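Local structure of aldehyde dehydrogenase 21 (Physcomitrella patens subsp. patens, 5MZ8) at residues 322-327 with 412-417; 400-405 with 420-425; 168-173 with 506-511; 259-264 with 280-285. The protein probably oxidises D-glyceraldehyde 3-phosphate to 3-phosphoglycerate with NADP(+) as electron acceptor, by the non-phosphorylating route of the aldehyde dehydrogenase family. All coordinates share one frame; numbering follows the deposited sequence.

Contact 1 (322-327 with 412-417); sequences HMQRLY and KEEIFG
The carboxamide of Q324 bonds at both ends to the backbone of E413 and I415. Q324 NE2 gives a hydrogen bond to E413 O (2.9 Å), the acceptor lying close to the plane of the amide. Q324 OE1 in turn accepts from I415 N (3.1 Å) along a nearly straight N-H direction (172°), although the donor stands well above the carbonyl plane. The chain reaches this far because it is extended, with CG anti to the backbone N (chi1 -168°). The CG1-CD1 arm of I415 packs tightly over that same face of the amide, CG1 3.5 Å from Q324 NE2. The loop 412-417 carries the EEIFG sequence familiar from aldehyde dehydrogenases, in which E414 is an NADP(+)-binding residue; its carboxylate turns from this contact to the backbone N of G288. The packing is looser toward H322, where a water sits between the H322 ring, Q324 OE1 and the loop. It donates to Q324 OE1 (2.7 Å), bonds to H322 ND1 at the edge of the imidazole (2.8 Å) and accepts a weak, long bond from F416 N. With E413 O taking NE2 and I415 N and the water both donating to OE1, the orientation of the amide is well defined. H322 meets the loop directly through one ring face, over which G417 O stands 3.2 Å from CE1. E413 and F416 are partly exposed, and the E413 carboxylate bonds to H439.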
# COMPACT_ATOMS: atom_id res chain seq x y z
N HIS A 322 -27.92 -15.60 2.37
CA HIS A 322 -29.37 -15.50 2.18
C HIS A 322 -29.94 -14.56 3.26
O HIS A 322 -29.53 -14.66 4.41
CB HIS A 322 -29.99 -16.91 2.33
CG HIS A 322 -31.43 -16.93 2.73
ND1 HIS A 322 -31.85 -17.58 3.89
CD2 HIS A 322 -32.52 -16.38 2.12
CE1 HIS A 322 -33.17 -17.40 3.94
NE2 HIS A 322 -33.61 -16.68 2.91
N MET A 323 -30.82 -13.60 2.88
CA MET A 323 -31.40 -12.68 3.86
C MET A 323 -32.50 -13.44 4.59
O MET A 323 -33.59 -13.66 4.06
CB MET A 323 -31.94 -11.40 3.19
CG MET A 323 -32.57 -10.42 4.15
SD MET A 323 -33.69 -9.27 3.31
CE MET A 323 -35.11 -10.30 3.08
N GLN A 324 -32.16 -13.93 5.78
CA GLN A 324 -33.07 -14.73 6.60
C GLN A 324 -33.99 -13.89 7.46
O GLN A 324 -35.12 -14.28 7.67
CB GLN A 324 -32.26 -15.67 7.48
CG GLN A 324 -33.11 -16.73 8.16
CD GLN A 324 -32.23 -17.77 8.79
OE1 GLN A 324 -31.26 -18.26 8.18
NE2 GLN A 324 -32.55 -18.13 10.00
N ARG A 325 -33.48 -12.76 7.99
CA ARG A 325 -34.20 -11.87 8.90
C ARG A 325 -34.36 -10.47 8.31
O ARG A 325 -33.41 -9.89 7.77
CB ARG A 325 -33.50 -11.82 10.27
CG ARG A 325 -33.39 -13.19 10.96
CD ARG A 325 -32.65 -13.09 12.27
NE ARG A 325 -31.20 -12.90 12.11
CZ ARG A 325 -30.48 -12.01 12.78
NH1 ARG A 325 -29.17 -11.93 12.61
NH2 ARG A 325 -31.07 -11.18 13.64
N LEU A 326 -35.60 -9.96 8.37
CA LEU A 326 -35.91 -8.64 7.83
C LEU A 326 -36.56 -7.77 8.91
O LEU A 326 -37.61 -8.13 9.45
CB LEU A 326 -36.78 -8.79 6.58
CG LEU A 326 -37.32 -7.51 5.91
CD1 LEU A 326 -36.18 -6.53 5.54
CD2 LEU A 326 -38.17 -7.87 4.68
N TYR A 327 -35.89 -6.64 9.24
CA TYR A 327 -36.29 -5.66 10.24
C TYR A 327 -36.72 -4.40 9.53
O TYR A 327 -35.93 -3.80 8.81
CB TYR A 327 -35.13 -5.40 11.25
CG TYR A 327 -34.71 -6.66 11.97
CD1 TYR A 327 -35.36 -7.08 13.13
CD2 TYR A 327 -33.70 -7.48 11.45
CE1 TYR A 327 -35.02 -8.27 13.76
CE2 TYR A 327 -33.36 -8.68 12.07
CZ TYR A 327 -34.02 -9.07 13.22
OH TYR A 327 -33.69 -10.24 13.84
N LYS A 412 -33.13 -18.95 15.48
CA LYS A 412 -31.81 -19.18 16.07
C LYS A 412 -30.78 -19.66 15.07
O LYS A 412 -29.66 -19.14 15.04
CB LYS A 412 -31.94 -20.18 17.24
CG LYS A 412 -30.77 -20.14 18.21
CD LYS A 412 -30.77 -21.32 19.19
CE LYS A 412 -29.39 -21.66 19.72
NZ LYS A 412 -28.69 -20.49 20.36
N GLU A 413 -31.14 -20.64 14.23
CA GLU A 413 -30.21 -21.27 13.30
C GLU A 413 -30.38 -20.86 11.84
O GLU A 413 -31.43 -20.33 11.45
CB GLU A 413 -30.30 -22.81 13.43
CG GLU A 413 -30.13 -23.37 14.84
CD GLU A 413 -28.78 -23.17 15.52
OE1 GLU A 413 -28.75 -23.18 16.77
OE2 GLU A 413 -27.75 -23.06 14.81
N GLU A 414 -29.35 -21.15 11.02
CA GLU A 414 -29.37 -20.92 9.58
C GLU A 414 -30.43 -21.86 8.99
O GLU A 414 -30.35 -23.07 9.21
CB GLU A 414 -27.98 -21.23 8.98
CG GLU A 414 -27.93 -21.19 7.46
CD GLU A 414 -26.53 -21.30 6.88
OE1 GLU A 414 -25.84 -22.30 7.18
OE2 GLU A 414 -26.15 -20.40 6.10
N ILE A 415 -31.43 -21.31 8.28
CA ILE A 415 -32.52 -22.07 7.65
C ILE A 415 -32.03 -22.77 6.37
O ILE A 415 -32.35 -23.95 6.16
CB ILE A 415 -33.80 -21.21 7.42
CG1 ILE A 415 -34.43 -20.75 8.74
CG2 ILE A 415 -34.85 -21.98 6.59
CD1 ILE A 415 -35.55 -19.68 8.59
N PHE A 416 -31.26 -22.03 5.53
CA PHE A 416 -30.74 -22.50 4.24
C PHE A 416 -31.90 -22.93 3.30
O PHE A 416 -31.81 -23.97 2.64
CB PHE A 416 -29.68 -23.60 4.43
CG PHE A 416 -28.48 -23.42 3.55
CD1 PHE A 416 -27.55 -22.41 3.81
CD2 PHE A 416 -28.26 -24.25 2.46
CE1 PHE A 416 -26.43 -22.24 3.01
CE2 PHE A 416 -27.14 -24.07 1.64
CZ PHE A 416 -26.23 -23.07 1.92
N GLY A 417 -32.97 -22.12 3.28
CA GLY A 417 -34.17 -22.36 2.49
C GLY A 417 -34.90 -21.07 2.15
O GLY A 417 -34.52 -20.00 2.64
O HOH W 1 -30.15 -18.77 5.77

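Contact 2 (400-405 with 420-425); sequences VIEDVP and VLLYKY
Y423 turns its phenol toward the chain beyond strand 400-402 and gives its hydroxyl to a backbone acceptor, Y423 OH to V404 O at 2.7 Å. V404 O lies in the plane of the ring, at its edge, and the hydroxyl is tilted only 15° from the carbonyl plane. CG of Y423 stands anti to its own carbonyl carbon (chi1 -58°), which swings the ring toward D403 and V404. The D403 side chain passes the ring in the opposite direction, its carboxylate plane turned 36° from that of the ring. L421 lies across V404 at about a right angle: its CD1 touches V404 CB and CG1, and its CD2 is 3.9 Å from V404 CG2. I401 runs alongside L421 and points the same way, I401 CD1 meeting L421 CD2 at 4.0 Å. On the other face V400 CG1 leans obliquely on L422 CB (4.1 Å), while the E402 carboxylate leaves for Y333 and K337 of helix 333-346. The backbones pair in parallel, with I401 N bonded to V420 O (3.0 Å), L422 N to I401 O and D403 N to L422 O, inside a beta-alpha-beta unit that includes helix 409-412. D403 takes positive phi as the strand ends. The chemistry is thus mostly aliphatic contact along a parallel pair; the phenol extends the polar link past the last strand bond, so the hydroxyl probably helps hold the loop at D403 and V404 against strand 420-425.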
# COMPACT_ATOMS: atom_id res chain seq x y z
N VAL A 400 -42.77 -16.49 4.21
CA VAL A 400 -42.58 -15.31 5.06
C VAL A 400 -43.33 -15.57 6.37
O VAL A 400 -44.51 -15.90 6.33
CB VAL A 400 -42.94 -13.93 4.43
CG1 VAL A 400 -42.54 -12.78 5.36
CG2 VAL A 400 -42.27 -13.76 3.07
N ILE A 401 -42.61 -15.49 7.50
CA ILE A 401 -43.19 -15.70 8.84
C ILE A 401 -42.91 -14.48 9.70
O ILE A 401 -41.77 -14.03 9.80
CB ILE A 401 -42.77 -17.03 9.54
CG1 ILE A 401 -42.48 -18.18 8.54
CG2 ILE A 401 -43.82 -17.44 10.59
CD1 ILE A 401 -41.61 -19.32 9.10
N GLU A 402 -43.95 -13.94 10.32
CA GLU A 402 -43.91 -12.75 11.17
C GLU A 402 -43.81 -13.10 12.66
O GLU A 402 -44.49 -14.01 13.13
CB GLU A 402 -45.16 -11.91 10.86
CG GLU A 402 -45.45 -10.73 11.76
CD GLU A 402 -46.67 -9.98 11.29
OE1 GLU A 402 -47.81 -10.37 11.66
OE2 GLU A 402 -46.50 -9.07 10.46
N ASP A 403 -42.95 -12.35 13.41
CA ASP A 403 -42.72 -12.43 14.86
C ASP A 403 -42.39 -13.85 15.39
O ASP A 403 -43.02 -14.34 16.33
CB ASP A 403 -43.90 -11.80 15.64
CG ASP A 403 -44.15 -10.32 15.32
OD1 ASP A 403 -43.17 -9.60 14.97
OD2 ASP A 403 -45.31 -9.88 15.44
N VAL A 404 -41.34 -14.46 14.81
CA VAL A 404 -40.85 -15.78 15.21
C VAL A 404 -39.92 -15.59 16.43
O VAL A 404 -38.95 -14.82 16.33
CB VAL A 404 -40.14 -16.51 14.03
CG1 VAL A 404 -39.39 -17.75 14.50
CG2 VAL A 404 -41.13 -16.87 12.94
N PRO A 405 -40.19 -16.24 17.58
CA PRO A 405 -39.31 -16.04 18.75
C PRO A 405 -37.94 -16.71 18.62
O PRO A 405 -37.77 -17.64 17.83
CB PRO A 405 -40.13 -16.59 19.92
CG PRO A 405 -41.03 -17.61 19.30
CD PRO A 405 -41.31 -17.17 17.89
N VAL A 420 -38.13 -16.21 5.03
CA VAL A 420 -37.79 -14.86 5.50
C VAL A 420 -38.59 -14.59 6.77
O VAL A 420 -39.81 -14.76 6.77
CB VAL A 420 -38.00 -13.76 4.42
CG1 VAL A 420 -37.77 -12.36 4.98
CG2 VAL A 420 -37.09 -13.99 3.21
N LEU A 421 -37.89 -14.17 7.85
CA LEU A 421 -38.53 -13.84 9.12
C LEU A 421 -38.65 -12.33 9.23
O LEU A 421 -37.65 -11.63 9.28
CB LEU A 421 -37.76 -14.43 10.32
CG LEU A 421 -37.45 -15.93 10.33
CD1 LEU A 421 -36.95 -16.34 11.67
CD2 LEU A 421 -38.66 -16.77 9.98
N LEU A 422 -39.90 -11.84 9.20
CA LEU A 422 -40.24 -10.42 9.23
C LEU A 422 -40.46 -9.95 10.66
O LEU A 422 -41.13 -10.62 11.45
CB LEU A 422 -41.48 -10.14 8.34
CG LEU A 422 -42.02 -8.70 8.23
CD1 LEU A 422 -41.04 -7.75 7.56
CD2 LEU A 422 -43.32 -8.67 7.47
N TYR A 423 -39.89 -8.78 10.98
CA TYR A 423 -39.98 -8.12 12.27
C TYR A 423 -40.12 -6.62 12.08
O TYR A 423 -39.64 -6.06 11.09
CB TYR A 423 -38.74 -8.41 13.13
CG TYR A 423 -38.47 -9.87 13.39
CD1 TYR A 423 -39.12 -10.55 14.42
CD2 TYR A 423 -37.51 -10.56 12.65
CE1 TYR A 423 -38.85 -11.89 14.68
CE2 TYR A 423 -37.21 -11.90 12.93
CZ TYR A 423 -37.89 -12.56 13.94
OH TYR A 423 -37.63 -13.88 14.20
N LYS A 424 -40.75 -5.97 13.05
CA LYS A 424 -40.95 -4.52 13.12
C LYS A 424 -40.03 -3.98 14.21
O LYS A 424 -39.73 -4.69 15.17
CB LYS A 424 -42.42 -4.22 13.48
CG LYS A 424 -42.83 -2.76 13.32
CD LYS A 424 -44.34 -2.56 13.36
CE LYS A 424 -44.92 -2.53 14.75
NZ LYS A 424 -46.39 -2.32 14.70
N TYR A 425 -39.54 -2.73 14.05
CA TYR A 425 -38.75 -2.04 15.09
C TYR A 425 -39.18 -0.59 15.19
O TYR A 425 -39.76 -0.05 14.24
CB TYR A 425 -37.22 -2.19 14.91
CG TYR A 425 -36.65 -1.44 13.73
CD1 TYR A 425 -36.26 -0.10 13.85
CD2 TYR A 425 -36.46 -2.07 12.50
CE1 TYR A 425 -35.75 0.60 12.76
CE2 TYR A 425 -35.93 -1.38 11.42
CZ TYR A 425 -35.59 -0.05 11.55
OH TYR A 425 -35.08 0.62 10.47

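Contact 3 (168-173 with 506-511); sequences KGLQGI and VLVMRN. With PEG (di(hydroxyethyl)ether), chain Q.
R510 leans over L170 along most of its length. From CB, 3.7 Å from L170 CD2, the chain sets out with CG opposite the backbone N (chi1 -177°), and CG still touches the same methyl at 4.0 Å. A bend at chi3 (-68°) then folds the guanidinium back, so that L170 CD2 sits over the centre of one face, 3.8 Å from CZ. NE, still near L170 CD2, forms a salt bridge with D470 of the second subunit. NH1 lies beside both methyls of L170. NH2, at the tip, donates in the plane of the group to a water (2.8 Å) that in turn donates to K168 O. It also bonds weakly to O1 of a di(hydroxyethyl)ether, probably from the crystallisation liquor; the same O1 accepts a shorter bond from N511 ND2 (2.9 Å). On the opposite face of the sheet M509 crosses Q171 and I173, its SD 3.7 Å from I173 CD1. A second water joins Q171 NE2 to M509 O, while Q171 OE1 bonds to H158. Antiparallel backbone bonds tie the strands, the shortest including M509 N to Q171 O (2.8 Å). Strand 506-510 also pairs in parallel with a strand of the second subunit, and I173 packs on its counterpart in the third. This three-stranded antiparallel sheet, reaching out to other subunits, is the oligomerisation element typical of aldehyde dehydrogenases.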
# COMPACT_ATOMS: atom_id res chain seq x y z
N LYS A 168 21.38 0.51 13.37
CA LYS A 168 22.12 1.24 12.33
C LYS A 168 22.59 0.27 11.21
O LYS A 168 23.03 -0.84 11.51
CB LYS A 168 23.34 1.96 12.97
CG LYS A 168 24.14 2.79 11.99
CD LYS A 168 25.37 3.39 12.61
CE LYS A 168 26.15 4.10 11.52
NZ LYS A 168 27.27 4.93 12.07
N GLY A 169 22.46 0.71 9.96
CA GLY A 169 22.90 -0.03 8.78
C GLY A 169 22.05 -1.21 8.38
O GLY A 169 22.51 -2.06 7.61
N LEU A 170 20.80 -1.28 8.88
CA LEU A 170 19.90 -2.37 8.56
C LEU A 170 18.74 -1.95 7.68
O LEU A 170 18.17 -0.87 7.86
CB LEU A 170 19.37 -3.08 9.84
CG LEU A 170 20.43 -3.68 10.81
CD1 LEU A 170 19.79 -4.15 12.09
CD2 LEU A 170 21.18 -4.86 10.17
N GLN A 171 18.41 -2.80 6.72
CA GLN A 171 17.28 -2.65 5.78
C GLN A 171 16.75 -4.04 5.51
O GLN A 171 17.46 -5.03 5.74
CB GLN A 171 17.72 -1.94 4.47
CG GLN A 171 18.68 -2.77 3.61
CD GLN A 171 19.19 -2.06 2.40
OE1 GLN A 171 18.42 -1.61 1.56
NE2 GLN A 171 20.50 -2.04 2.25
N GLY A 172 15.52 -4.12 5.05
CA GLY A 172 14.89 -5.39 4.77
C GLY A 172 14.11 -5.43 3.48
O GLY A 172 13.63 -4.39 3.01
N ILE A 173 14.02 -6.62 2.89
CA ILE A 173 13.21 -6.89 1.70
C ILE A 173 12.20 -7.91 2.17
O ILE A 173 12.59 -9.02 2.54
CB ILE A 173 13.99 -7.39 0.46
CG1 ILE A 173 14.94 -6.29 -0.09
CG2 ILE A 173 13.01 -7.84 -0.63
CD1 ILE A 173 16.06 -6.79 -1.00
N VAL A 506 11.41 -12.22 5.26
CA VAL A 506 12.19 -10.99 5.23
C VAL A 506 13.69 -11.32 5.06
O VAL A 506 14.22 -12.21 5.73
CB VAL A 506 11.89 -10.05 6.46
CG1 VAL A 506 12.28 -10.70 7.80
CG2 VAL A 506 12.55 -8.68 6.29
N LEU A 507 14.36 -10.58 4.16
CA LEU A 507 15.80 -10.65 3.97
C LEU A 507 16.33 -9.44 4.75
O LEU A 507 16.11 -8.31 4.32
CB LEU A 507 16.21 -10.57 2.47
CG LEU A 507 17.71 -10.66 2.16
CD1 LEU A 507 18.31 -12.03 2.54
CD2 LEU A 507 17.98 -10.34 0.69
N VAL A 508 16.90 -9.66 5.96
CA VAL A 508 17.44 -8.57 6.79
C VAL A 508 18.87 -8.40 6.36
O VAL A 508 19.65 -9.35 6.41
CB VAL A 508 17.28 -8.81 8.32
CG1 VAL A 508 17.93 -7.68 9.13
CG2 VAL A 508 15.81 -8.99 8.71
N MET A 509 19.21 -7.21 5.85
CA MET A 509 20.50 -6.91 5.23
C MET A 509 21.31 -5.95 6.04
O MET A 509 20.86 -4.82 6.27
CB MET A 509 20.27 -6.35 3.81
CG MET A 509 19.30 -7.18 2.96
SD MET A 509 18.57 -6.21 1.62
CE MET A 509 19.90 -6.27 0.45
N ARG A 510 22.51 -6.39 6.49
CA ARG A 510 23.44 -5.58 7.27
C ARG A 510 24.51 -4.95 6.38
O ARG A 510 25.34 -5.67 5.79
CB ARG A 510 24.11 -6.37 8.41
CG ARG A 510 25.03 -5.46 9.23
CD ARG A 510 25.61 -6.07 10.49
NE ARG A 510 24.63 -6.36 11.54
CZ ARG A 510 24.16 -5.49 12.43
NH1 ARG A 510 23.28 -5.88 13.34
NH2 ARG A 510 24.56 -4.23 12.41
N ASN A 511 24.52 -3.59 6.33
CA ASN A 511 25.45 -2.76 5.56
C ASN A 511 25.64 -3.23 4.11
O ASN A 511 26.77 -3.27 3.62
CB ASN A 511 26.80 -2.62 6.29
CG ASN A 511 26.70 -1.99 7.66
OD1 ASN A 511 26.15 -0.89 7.83
ND2 ASN A 511 27.24 -2.69 8.66
C1 PEG Q . 26.77 -1.27 12.29
O1 PEG Q . 26.06 -1.90 11.22
C2 PEG Q . 28.09 -1.94 12.58
O2 PEG Q . 28.96 -1.85 11.45
C3 PEG Q . 30.19 -2.54 11.63
C4 PEG Q . 30.81 -2.87 10.30
O4 PEG Q . 30.13 -3.93 9.64
O HOH W 2 23.51 -2.14 13.93
O HOH W 3 21.92 -2.98 4.50

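Contact 4 (259-264 with 280-285); sequences KLLTFT and KKVVME. With EDO (1,2-ethanediol), chain G.
Five backbone hydrogen bonds join L261 and F263 with K281, V283 and E285, and K281 with K259, in a parallel pair. F263 N to V283 O (3.0 Å) is almost straight at 175°, and E285 N to F263 O measures 2.9 Å. V282 N points the other way and gives its hydrogen to O2 of a 1,2-ethanediol, probably from the crystallisation liquor, which V282 N of the second subunit also holds. The hydroxyls of T262 and T264 both bond to K198 NZ. Helix 267-276 connects the two strands and packs on the face of L261 and F263, a beta-alpha-beta unit of the Rossmann-like nucleotide-binding domain. E285, the predicted active-site residue and one that binds NADP(+), lies alongside T264, its CB 3.3 Å from T264 OG1, and reaches Y481. On the opposite face of the sheet from T264 and E285, M284 crosses F263 obliquely: CE rests 3.6 Å from F263 CB, and SD makes an oblique Met-aromatic contact 5.2 Å from the ring centroid. K280, with CG between its backbone N and carbonyl carbon (chi1 65°), presses CD against L261 CB at a tight 3.5 Å, while backbone oxygens of A277, D255 and T253 satisfy its NZ. L260 CD1 meets V283 CG2 at 3.8 Å.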
# COMPACT_ATOMS: atom_id res chain seq x y z
N LYS A 259 -0.25 -27.92 3.80
CA LYS A 259 0.17 -26.74 4.58
C LYS A 259 -1.00 -25.83 4.93
O LYS A 259 -0.92 -25.04 5.88
CB LYS A 259 1.25 -25.95 3.82
CG LYS A 259 2.55 -26.74 3.50
CD LYS A 259 3.29 -27.33 4.73
CE LYS A 259 4.32 -26.45 5.38
NZ LYS A 259 3.71 -25.44 6.26
N LEU A 260 -2.08 -25.92 4.15
CA LEU A 260 -3.31 -25.16 4.33
C LEU A 260 -4.54 -26.07 4.06
O LEU A 260 -4.52 -26.89 3.15
CB LEU A 260 -3.34 -23.95 3.35
CG LEU A 260 -4.62 -23.07 3.34
CD1 LEU A 260 -4.86 -22.39 4.69
CD2 LEU A 260 -4.56 -22.03 2.29
N LEU A 261 -5.59 -25.89 4.87
CA LEU A 261 -6.88 -26.49 4.70
C LEU A 261 -7.84 -25.34 4.47
O LEU A 261 -7.98 -24.48 5.33
CB LEU A 261 -7.31 -27.35 5.91
CG LEU A 261 -8.77 -27.86 5.92
CD1 LEU A 261 -9.09 -28.75 4.69
CD2 LEU A 261 -9.12 -28.53 7.23
N THR A 262 -8.52 -25.33 3.33
CA THR A 262 -9.52 -24.31 3.03
C THR A 262 -10.86 -24.99 2.76
O THR A 262 -11.01 -25.75 1.79
CB THR A 262 -9.05 -23.33 1.95
OG1 THR A 262 -10.17 -22.53 1.62
CG2 THR A 262 -8.49 -24.01 0.71
N PHE A 263 -11.84 -24.72 3.65
CA PHE A 263 -13.16 -25.35 3.62
C PHE A 263 -14.29 -24.34 3.52
O PHE A 263 -14.27 -23.28 4.17
CB PHE A 263 -13.32 -26.20 4.92
CG PHE A 263 -14.68 -26.79 5.18
CD1 PHE A 263 -15.05 -28.02 4.64
CD2 PHE A 263 -15.60 -26.14 5.99
CE1 PHE A 263 -16.31 -28.57 4.89
CE2 PHE A 263 -16.87 -26.68 6.21
CZ PHE A 263 -17.21 -27.90 5.67
N THR A 264 -15.30 -24.70 2.73
CA THR A 264 -16.55 -23.96 2.59
C THR A 264 -17.67 -24.98 2.77
O THR A 264 -17.73 -25.97 2.04
CB THR A 264 -16.65 -23.19 1.27
OG1 THR A 264 -15.57 -22.26 1.18
CG2 THR A 264 -17.97 -22.42 1.16
N LYS A 280 -1.28 -27.52 10.26
CA LYS A 280 -1.66 -26.69 9.10
C LYS A 280 -2.55 -25.48 9.45
O LYS A 280 -3.30 -25.52 10.43
CB LYS A 280 -2.34 -27.55 8.01
CG LYS A 280 -3.70 -28.16 8.43
CD LYS A 280 -4.48 -28.86 7.29
CE LYS A 280 -3.91 -30.18 6.80
NZ LYS A 280 -3.45 -31.07 7.91
N LYS A 281 -2.48 -24.43 8.62
CA LYS A 281 -3.32 -23.25 8.71
C LYS A 281 -4.71 -23.65 8.18
O LYS A 281 -4.84 -24.60 7.39
CB LYS A 281 -2.73 -22.12 7.86
CG LYS A 281 -1.50 -21.44 8.49
CD LYS A 281 -1.15 -20.15 7.77
CE LYS A 281 0.02 -19.45 8.37
NZ LYS A 281 0.26 -18.13 7.75
N VAL A 282 -5.75 -22.98 8.67
CA VAL A 282 -7.13 -23.30 8.31
C VAL A 282 -7.90 -22.05 7.92
O VAL A 282 -7.78 -21.03 8.60
CB VAL A 282 -7.81 -24.06 9.48
CG1 VAL A 282 -9.31 -24.19 9.28
CG2 VAL A 282 -7.18 -25.43 9.69
N VAL A 283 -8.66 -22.14 6.82
CA VAL A 283 -9.52 -21.07 6.27
C VAL A 283 -10.92 -21.65 6.26
O VAL A 283 -11.10 -22.76 5.76
CB VAL A 283 -9.06 -20.60 4.86
CG1 VAL A 283 -10.11 -19.72 4.17
CG2 VAL A 283 -7.72 -19.88 4.93
N MET A 284 -11.90 -20.94 6.82
CA MET A 284 -13.27 -21.45 6.91
C MET A 284 -14.30 -20.45 6.45
O MET A 284 -14.38 -19.34 6.99
CB MET A 284 -13.60 -21.79 8.37
CG MET A 284 -12.70 -22.82 8.97
SD MET A 284 -13.58 -24.36 8.98
CE MET A 284 -12.36 -25.46 8.35
N GLU A 285 -15.15 -20.89 5.52
CA GLU A 285 -16.28 -20.11 5.02
C GLU A 285 -17.50 -20.93 5.42
O GLU A 285 -17.71 -22.02 4.87
CB GLU A 285 -16.21 -19.93 3.49
CG GLU A 285 -15.10 -18.98 3.05
CD GLU A 285 -15.23 -17.53 3.50
OE1 GLU A 285 -14.19 -16.87 3.67
OE2 GLU A 285 -16.38 -17.07 3.69
C1 EDO G . -6.18 -20.65 12.90
O1 EDO G . -6.04 -19.26 13.18
C2 EDO G . -4.86 -21.23 12.31
O2 EDO G . -4.82 -20.99 10.92

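Contacts 1, 2 and 4 are largely buried, contact 4 touching the second subunit at its K280-V282 end, whereas contact 3 is only partly buried and faces three other subunits. Contacts 1 and 2 reach one sheet: strands 323-329 and 419-425 are neighbours, probably joined by Q324 O to L421 N and L326 N to L421 O. Contact 4 belongs to the other large sheet, its nearest atoms about 8 Å from contact 1; both hold NADP(+)-binding residues. Contacts 2 and 4 are parallel beta-alpha-beta pairings, contact 3 is antiparallel, and contact 1 joins strand to loop mainly through one side-chain amide. Contact 3, centred about 41 Å from the chain's centre, adds an intersubunit salt bridge and two bridging waters.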